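Long-range contact in ADP compounds hydrolase NudE (Escherichia coli, PDB 1VHZ), which hydrolyses ADP-ribose, NADH and the dinucleotides Ap3A and Ap2A with magnesium or another divalent cation, as a homodimer of the Nudix family: residues Ala155-Leu160 / Ser173-Val178. Numbering follows the deposited sequence.
Sequences AHMMDL and SALFLV
The CA atoms of M157 and L175 are the nearest pair across the contact between a 3-10 segment (155-160) and a helical one (173-178), 7.7 Å apart. Side chains from both segments fill the gap, and the contact is apolar packing. L175 lies at the middle of it: CG is anti to the backbone N (chi1 -177°), on a side chain that leaves the helix toward the 3-10 segment. L175 CD1 meets the CE methyl of M157 and, at 3.9 Å, CD1 of L160, while L175 CD2 lies 3.7 Å from the CE methyl of M158. A branched leucine suits this place because each methyl can serve a different neighbour. M157 slides past L175 in the opposite direction, and its unbranched chain is long enough for M157 CE to come within 3.6 Å of the L175 backbone O and to touch V178 CG1 more loosely. M158 starts out less directly. Its chain bends at chi2 (-33°) and again at chi3 (-76°), and M158 CE ends over one face of the F176 ring, displaced toward the rim and 3.4 Å from F176 CE2. This is a CH-pi contact within a Met-aromatic pair; the sulfur itself stands farther off, with M158 SD 5.3 Å from the F176 ring centroid and oblique to it. The M158 and F176 side chains cross at about a right angle, and the flexible methionine chain can bring its methyl over the ring. Within the Nudix domain the contact packs the loop following strand 149-153 against helix 169-184. W152 of that strand and F166 touch L160, and L161 touches both L175 and F176. The helix also rests on the central sheet, A174 on M53 and V178 on V55 and L112, while the F176 ring meets F176 of the second subunit, nearly parallel, at the dimer interface.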
ATOM      1  N   ALA A 155     -18.458 -13.502   8.926  1.00 11.31           N
ATOM      2  CA  ALA A 155     -18.310 -14.923   8.674  1.00 17.21           C
ATOM      3  C   ALA A 155     -17.805 -15.212   7.271  1.00 14.77           C
ATOM      4  O   ALA A 155     -17.217 -16.276   7.051  1.00 21.10           O
ATOM      5  CB  ALA A 155     -19.636 -15.658   8.949  1.00 11.99           C
ATOM      6  N   HIS A 156     -17.960 -14.302   6.322  1.00 14.42           N
ATOM      7  CA  HIS A 156     -17.472 -14.470   4.961  1.00 18.79           C
ATOM      8  C   HIS A 156     -16.565 -13.317   4.551  1.00 19.37           C
ATOM      9  O   HIS A 156     -16.352 -13.050   3.359  1.00 18.94           O
ATOM     10  CB  HIS A 156     -18.663 -14.570   3.971  1.00 18.38           C
ATOM     11  CG  HIS A 156     -19.473 -15.802   4.292  1.00 19.06           C
ATOM     12  ND1 HIS A 156     -18.996 -17.065   4.003  1.00 18.31           N
ATOM     13  CD2 HIS A 156     -20.648 -15.961   4.943  1.00 18.73           C
ATOM     14  CE1 HIS A 156     -19.872 -17.955   4.433  1.00 20.81           C
ATOM     15  NE2 HIS A 156     -20.885 -17.317   5.000  1.00 23.36           N
ATOM     16  N   MET A 157     -15.943 -12.670   5.522  1.00 13.70           N
ATOM     17  CA  MET A 157     -15.044 -11.550   5.335  1.00 16.21           C
ATOM     18  C   MET A 157     -13.983 -11.797   4.240  1.00 13.85           C
ATOM     19  O   MET A 157     -13.631 -10.880   3.523  1.00 13.17           O
ATOM     20  CB  MET A 157     -14.157 -11.333   6.554  1.00 17.40           C
ATOM     21  CG  MET A 157     -14.528 -10.667   7.801  1.00 28.70           C
ATOM     22  SD  MET A 157     -13.247 -11.023   9.052  1.00 17.10           S
ATOM     23  CE  MET A 157     -12.285  -9.510   8.871  1.00 11.65           C
ATOM     24  N   MET A 158     -13.314 -12.953   4.330  1.00 10.85           N
ATOM     25  CA  MET A 158     -12.281 -13.323   3.390  1.00 15.55           C
ATOM     26  C   MET A 158     -12.778 -13.407   1.970  1.00 15.68           C
ATOM     27  O   MET A 158     -11.940 -13.283   1.059  1.00 17.00           O
ATOM     28  CB  MET A 158     -11.522 -14.590   3.834  1.00 12.48           C
ATOM     29  CG  MET A 158     -10.875 -14.451   5.221  1.00 18.41           C
ATOM     30  SD  MET A 158     -10.297 -12.778   5.638  1.00 27.78           S
ATOM     31  CE  MET A 158      -8.807 -12.676   4.680  1.00 27.59           C
ATOM     32  N   ASP A 159     -14.086 -13.514   1.686  1.00 14.23           N
ATOM     33  CA  ASP A 159     -14.534 -13.528   0.288  1.00 12.01           C
ATOM     34  C   ASP A 159     -14.216 -12.196  -0.395  1.00 16.25           C
ATOM     35  O   ASP A 159     -14.205 -12.125  -1.642  1.00 12.94           O
ATOM     36  CB  ASP A 159     -16.022 -13.792   0.153  1.00 10.51           C
ATOM     37  CG  ASP A 159     -16.537 -15.074   0.747  1.00 12.58           C
ATOM     38  OD1 ASP A 159     -15.727 -15.966   1.065  1.00 16.87           O
ATOM     39  OD2 ASP A 159     -17.772 -15.200   0.921  1.00 16.60           O
ATOM     40  N   LEU A 160     -13.969 -11.111   0.346  1.00 12.08           N
ATOM     41  CA  LEU A 160     -13.659  -9.821  -0.267  1.00 14.18           C
ATOM     42  C   LEU A 160     -12.433  -9.874  -1.175  1.00 14.90           C
ATOM     43  O   LEU A 160     -12.295  -9.083  -2.116  1.00  8.95           O
ATOM     44  CB  LEU A 160     -13.464  -8.735   0.799  1.00 14.26           C
ATOM     45  CG  LEU A 160     -14.760  -8.142   1.395  1.00 17.19           C
ATOM     46  CD1 LEU A 160     -14.468  -7.457   2.713  1.00 11.56           C
ATOM     47  CD2 LEU A 160     -15.417  -7.184   0.400  1.00 10.00           C
ATOM     48  N   SER A 173      -4.498  -5.359   3.849  1.00 12.30           N
ATOM     49  CA  SER A 173      -3.800  -5.349   5.127  1.00 14.07           C
ATOM     50  C   SER A 173      -4.809  -5.198   6.275  1.00 12.18           C
ATOM     51  O   SER A 173      -4.760  -5.946   7.240  1.00 14.85           O
ATOM     52  CB  SER A 173      -2.865  -4.114   5.219  1.00 11.13           C
ATOM     53  OG  SER A 173      -1.769  -4.280   4.360  1.00 17.22           O
ATOM     54  N   ALA A 174      -5.720  -4.229   6.133  1.00 10.87           N
ATOM     55  CA  ALA A 174      -6.727  -3.977   7.142  1.00 15.25           C
ATOM     56  C   ALA A 174      -7.604  -5.203   7.390  1.00 16.13           C
ATOM     57  O   ALA A 174      -7.894  -5.543   8.534  1.00 18.37           O
ATOM     58  CB  ALA A 174      -7.617  -2.789   6.759  1.00  9.77           C
ATOM     59  N   LEU A 175      -8.081  -5.815   6.312  1.00 15.34           N
ATOM     60  CA  LEU A 175      -8.940  -6.981   6.391  1.00 14.95           C
ATOM     61  C   LEU A 175      -8.317  -8.083   7.245  1.00 15.65           C
ATOM     62  O   LEU A 175      -8.927  -8.560   8.187  1.00 12.61           O
ATOM     63  CB  LEU A 175      -9.192  -7.512   4.969  1.00 11.59           C
ATOM     64  CG  LEU A 175     -10.145  -8.695   4.895  1.00 14.41           C
ATOM     65  CD1 LEU A 175     -11.568  -8.257   5.231  1.00 12.48           C
ATOM     66  CD2 LEU A 175     -10.060  -9.385   3.542  1.00  8.03           C
ATOM     67  N   PHE A 176      -7.076  -8.452   6.947  1.00 15.77           N
ATOM     68  CA  PHE A 176      -6.348  -9.473   7.686  1.00 15.45           C
ATOM     69  C   PHE A 176      -6.035  -9.028   9.117  1.00 14.90           C
ATOM     70  O   PHE A 176      -6.051  -9.864  10.020  1.00 15.79           O
ATOM     71  CB  PHE A 176      -5.034  -9.811   6.956  1.00 12.99           C
ATOM     72  CG  PHE A 176      -5.140 -10.791   5.821  1.00 17.10           C
ATOM     73  CD1 PHE A 176      -4.964 -10.387   4.515  1.00 12.17           C
ATOM     74  CD2 PHE A 176      -5.392 -12.141   6.067  1.00 12.04           C
ATOM     75  CE1 PHE A 176      -5.013 -11.294   3.462  1.00 17.33           C
ATOM     76  CE2 PHE A 176      -5.463 -13.047   5.020  1.00 18.59           C
ATOM     77  CZ  PHE A 176      -5.272 -12.629   3.711  1.00 16.72           C
ATOM     78  N   LEU A 177      -5.737  -7.757   9.361  1.00 12.95           N
ATOM     79  CA  LEU A 177      -5.440  -7.293  10.718  1.00 15.04           C
ATOM     80  C   LEU A 177      -6.681  -7.335  11.604  1.00 15.51           C
ATOM     81  O   LEU A 177      -6.613  -7.735  12.765  1.00 14.57           O
ATOM     82  CB  LEU A 177      -4.815  -5.893  10.710  1.00  8.18           C
ATOM     83  CG  LEU A 177      -3.368  -5.851  10.171  1.00 20.93           C
ATOM     84  CD1 LEU A 177      -3.006  -4.442   9.734  1.00 12.30           C
ATOM     85  CD2 LEU A 177      -2.374  -6.398  11.185  1.00  8.54           C
ATOM     86  N   VAL A 178      -7.840  -6.977  11.056  1.00 16.00           N
ATOM     87  CA  VAL A 178      -9.088  -7.013  11.818  1.00 15.87           C
ATOM     88  C   VAL A 178      -9.491  -8.442  12.136  1.00 16.73           C
ATOM     89  O   VAL A 178      -9.941  -8.799  13.230  1.00 15.99           O
ATOM     90  CB  VAL A 178     -10.183  -6.271  11.033  1.00 18.08           C
ATOM     91  CG1 VAL A 178     -11.545  -6.507  11.684  1.00 18.22           C
ATOM     92  CG2 VAL A 178      -9.858  -4.772  10.988  1.00 13.00           C
TER